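Side-chain contact in cytochrome c XoxG (Methylobacterium extorquens, PDB 6ONQ), which probably carries electrons through its covalently bound heme c, in keeping with a role in lanthanide-dependent methanol oxidation: residues E122-I127 against D158-L163. Numbering follows the deposited sequence.
Sequences EEFYGI and DLYVYL. With HEC (heme c), chain B.
Phe-124 reaches from helix 121-130 to the side of helix 156-167, where Leu-159, Tyr-160 and Leu-163 receive it. With its CG anti to the backbone N (chi1 170°), the ring is carried across the gap between the helices; the axes of segments 122-127 and 158-163 pass 10.9 Å apart, with their directions at 128°, and a long flat side chain suits such a separation. No hydrogen bond links the two segments, and the contact is wholly apolar and aromatic.

Tyr-160 supplies the aromatic part. Its CD1 lies over one face of the Phe-124 ring, and its CB sits 3.9 Å from Phe-124 CE2. The two rings meet obliquely, planes at 51° and centroids 5.7 Å apart, while Tyr-160 also packs edge-to-face with Tyr-121; its broad ring is large enough to meet both at once. Leucines complete the aliphatic side: CB of Leu-159 approaches the edge of the phenylalanine near its plane, 4.1 Å from Phe-124 CZ, and a branch methyl of Leu-163, CD1, comes within 4.0 Å of Phe-124 CE1. One turn apart on the helix, the two leucines thus meet the same ring differently.

Heme contacts form the third group. Phe-124 CD1 lies 3.7 Å from the heme methyl CMA, and CE1 is 3.9 Å from the methyl CMB. Ile-127, one turn on, sets its CG2 methyl 3.8 Å from heme pyrrole carbon C2A. Replacing Phe-124 by an alanine would probably open a gap between the heme methyls and Leu-163 and deprive the Tyr-160 ring of its oblique partner.

Leu-159 also touches Cys-95, which binds the heme covalently. Phe-124 and Ile-127 thus line the hydrophobic heme pocket of a class I-like c-type cytochrome fold, with helix 156-167 backing Phe-124 and the iron ligated by His-99 and Met-143.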
loop_
_atom_site.group_PDB
_atom_site.type_symbol
_atom_site.label_atom_id
_atom_site.label_comp_id
_atom_site.label_asym_id
_atom_site.label_seq_id
_atom_site.Cartn_x
_atom_site.Cartn_y
_atom_site.Cartn_z
ATOM N N GLU A 122 -1.367 9.757 -7.425
ATOM C CA GLU A 122 -0.377 10.265 -8.366
ATOM C C GLU A 122 0.652 11.147 -7.681
ATOM O O GLU A 122 1.786 11.252 -8.165
ATOM C CB GLU A 122 -1.068 11.023 -9.503
ATOM C CG GLU A 122 -2.142 10.215 -10.223
ATOM C CD GLU A 122 -1.590 9.312 -11.344
ATOM O OE1 GLU A 122 -2.395 8.907 -12.226
ATOM O OE2 GLU A 122 -0.366 9.003 -11.342
ATOM N N GLU A 123 0.275 11.805 -6.581
ATOM C CA GLU A 123 1.259 12.533 -5.784
ATOM C C GLU A 123 2.281 11.571 -5.203
ATOM O O GLU A 123 3.485 11.853 -5.188
ATOM C CB GLU A 123 0.570 13.308 -4.659
ATOM C CG GLU A 123 0.246 14.758 -4.981
ATOM C CD GLU A 123 -0.589 15.452 -3.901
ATOM O OE1 GLU A 123 -1.401 14.775 -3.216
ATOM O OE2 GLU A 123 -0.436 16.688 -3.752
ATOM N N PHE A 124 1.808 10.427 -4.713
ATOM C CA PHE A 124 2.701 9.402 -4.197
ATOM C C PHE A 124 3.617 8.876 -5.292
ATOM O O PHE A 124 4.829 8.758 -5.098
ATOM C CB PHE A 124 1.870 8.280 -3.583
ATOM C CG PHE A 124 2.656 7.059 -3.237
ATOM C CD1 PHE A 124 3.240 6.932 -1.989
ATOM C CD2 PHE A 124 2.791 6.030 -4.146
ATOM C CE1 PHE A 124 3.953 5.811 -1.669
ATOM C CE2 PHE A 124 3.507 4.910 -3.832
ATOM C CZ PHE A 124 4.082 4.792 -2.598
ATOM N N TYR A 125 3.055 8.560 -6.458
ATOM C CA TYR A 125 3.870 8.000 -7.532
ATOM C C TYR A 125 4.946 8.983 -7.978
ATOM O O TYR A 125 6.081 8.587 -8.259
ATOM C CB TYR A 125 2.983 7.585 -8.707
ATOM C CG TYR A 125 3.669 6.666 -9.686
ATOM C CD1 TYR A 125 4.523 7.170 -10.655
ATOM C CD2 TYR A 125 3.470 5.291 -9.642
ATOM C CE1 TYR A 125 5.162 6.338 -11.545
ATOM C CE2 TYR A 125 4.108 4.442 -10.536
ATOM C CZ TYR A 125 4.956 4.973 -11.485
ATOM O OH TYR A 125 5.602 4.146 -12.385
ATOM N N GLY A 126 4.621 10.274 -8.021
ATOM C CA GLY A 126 5.599 11.260 -8.455
ATOM C C GLY A 126 6.719 11.482 -7.457
ATOM O O GLY A 126 7.873 11.687 -7.845
ATOM N N ILE A 127 6.395 11.477 -6.160
ATOM C CA ILE A 127 7.431 11.563 -5.136
ATOM C C ILE A 127 8.338 10.344 -5.202
ATOM O O ILE A 127 9.564 10.450 -5.099
ATOM C CB ILE A 127 6.790 11.707 -3.745
ATOM C CG1 ILE A 127 6.275 13.128 -3.541
ATOM C CG2 ILE A 127 7.776 11.323 -2.647
ATOM C CD1 ILE A 127 5.280 13.227 -2.404
ATOM N N ASP A 158 1.944 -1.853 -5.345
ATOM C CA ASP A 158 1.993 -2.650 -4.127
ATOM C C ASP A 158 2.289 -1.772 -2.915
ATOM O O ASP A 158 1.618 -1.866 -1.881
ATOM C CB ASP A 158 3.044 -3.746 -4.278
ATOM C CG ASP A 158 2.866 -4.558 -5.557
ATOM O OD1 ASP A 158 2.586 -3.960 -6.625
ATOM O OD2 ASP A 158 3.016 -5.801 -5.492
ATOM N N LEU A 159 3.276 -0.888 -3.034
ATOM C CA LEU A 159 3.601 -0.013 -1.916
ATOM C C LEU A 159 2.442 0.918 -1.583
ATOM O O LEU A 159 2.142 1.142 -0.404
ATOM C CB LEU A 159 4.864 0.778 -2.235
ATOM C CG LEU A 159 6.089 -0.136 -2.354
ATOM C CD1 LEU A 159 7.183 0.489 -3.207
ATOM C CD2 LEU A 159 6.605 -0.480 -0.966
ATOM N N TYR A 160 1.765 1.448 -2.614
ATOM C CA TYR A 160 0.624 2.336 -2.397
ATOM C C TYR A 160 -0.498 1.621 -1.661
ATOM O O TYR A 160 -1.026 2.127 -0.665
ATOM C CB TYR A 160 0.119 2.884 -3.730
ATOM C CG TYR A 160 -1.049 3.829 -3.572
ATOM C CD1 TYR A 160 -0.875 5.091 -3.009
ATOM C CD2 TYR A 160 -2.334 3.459 -3.962
ATOM C CE1 TYR A 160 -1.941 5.957 -2.846
ATOM C CE2 TYR A 160 -3.412 4.327 -3.803
ATOM C CZ TYR A 160 -3.202 5.572 -3.244
ATOM O OH TYR A 160 -4.250 6.447 -3.077
ATOM N N VAL A 161 -0.867 0.432 -2.135
ATOM C CA VAL A 161 -1.971 -0.317 -1.540
ATOM C C VAL A 161 -1.704 -0.600 -0.065
ATOM O O VAL A 161 -2.529 -0.299 0.803
ATOM C CB VAL A 161 -2.207 -1.612 -2.331
ATOM C CG1 VAL A 161 -3.132 -2.520 -1.586
ATOM C CG2 VAL A 161 -2.773 -1.283 -3.697
ATOM N N TYR A 162 -0.550 -1.185 0.239
ATOM C CA TYR A 162 -0.203 -1.484 1.624
ATOM C C TYR A 162 -0.210 -0.224 2.496
ATOM O O TYR A 162 -0.798 -0.202 3.584
ATOM C CB TYR A 162 1.170 -2.166 1.664
ATOM C CG TYR A 162 1.764 -2.176 3.039
ATOM C CD1 TYR A 162 1.165 -2.892 4.052
ATOM C CD2 TYR A 162 2.898 -1.439 3.337
ATOM C CE1 TYR A 162 1.677 -2.889 5.311
ATOM C CE2 TYR A 162 3.419 -1.441 4.609
ATOM C CZ TYR A 162 2.798 -2.170 5.587
ATOM O OH TYR A 162 3.291 -2.197 6.869
ATOM N N LEU A 163 0.458 0.837 2.046
ATOM C CA LEU A 163 0.498 2.039 2.865
ATOM C C LEU A 163 -0.863 2.729 2.924
ATOM O O LEU A 163 -1.146 3.460 3.877
ATOM C CB LEU A 163 1.558 2.991 2.336
ATOM C CG LEU A 163 3.035 2.679 2.534
ATOM C CD1 LEU A 163 3.866 3.617 1.660
ATOM C CD2 LEU A 163 3.413 2.803 4.009
HETATM FE FE HEC B . 10.887 8.247 1.388
HETATM C CHA HEC B . 9.519 11.348 2.027
HETATM C CHB HEC B . 7.886 7.171 0.348
HETATM C CHC HEC B . 12.238 5.181 0.612
HETATM C CHD HEC B . 13.771 9.157 2.980
HETATM N NA HEC B . 9.055 9.095 1.266
HETATM C C1A HEC B . 8.689 10.402 1.478
HETATM C C2A HEC B . 7.322 10.580 1.009
HETATM C C3A HEC B . 6.892 9.415 0.549
HETATM C C4A HEC B . 7.966 8.481 0.701
HETATM C CMA HEC B . 5.514 9.056 -0.040
HETATM C CAA HEC B . 6.507 11.880 1.062
HETATM C CBA HEC B . 6.196 12.129 2.530
HETATM C CGA HEC B . 5.207 13.243 2.704
HETATM O O1A HEC B . 5.388 14.327 2.091
HETATM O O2A HEC B . 4.246 13.040 3.480
HETATM N NB HEC B . 10.230 6.507 0.629
HETATM C C1B HEC B . 8.920 6.294 0.275
HETATM C C2B HEC B . 8.765 4.953 -0.213
HETATM C C3B HEC B . 9.949 4.361 -0.170
HETATM C C4B HEC B . 10.900 5.326 0.376
HETATM C CMB HEC B . 7.468 4.312 -0.734
HETATM C CAB HEC B . 10.100 2.893 -0.655
HETATM C CBB HEC B . 11.241 2.405 -1.095
HETATM N NC HEC B . 12.683 7.331 1.772
HETATM C C1C HEC B . 13.047 6.084 1.284
HETATM C C2C HEC B . 14.445 5.897 1.609
HETATM C C3C HEC B . 14.887 6.974 2.270
HETATM C C4C HEC B . 13.780 7.913 2.383
HETATM C CMC HEC B . 15.292 4.648 1.278
HETATM C CAC HEC B . 16.353 7.110 2.776
HETATM C CBC HEC B . 16.616 7.685 3.946
HETATM N ND HEC B . 11.506 9.917 2.335
HETATM C C1D HEC B . 12.760 10.104 2.897
HETATM C C2D HEC B . 12.821 11.477 3.373
HETATM C C3D HEC B . 11.659 12.074 3.100
HETATM C C4D HEC B . 10.803 11.105 2.451
HETATM C CMD HEC B . 14.014 12.160 4.070
HETATM C CAD HEC B . 11.282 13.528 3.441
HETATM C CBD HEC B . 11.557 14.476 2.279
HETATM C CGD HEC B . 11.140 15.871 2.679
HETATM O O1D HEC B . 11.028 16.138 3.902
HETATM O O2D HEC B . 10.921 16.724 1.788
#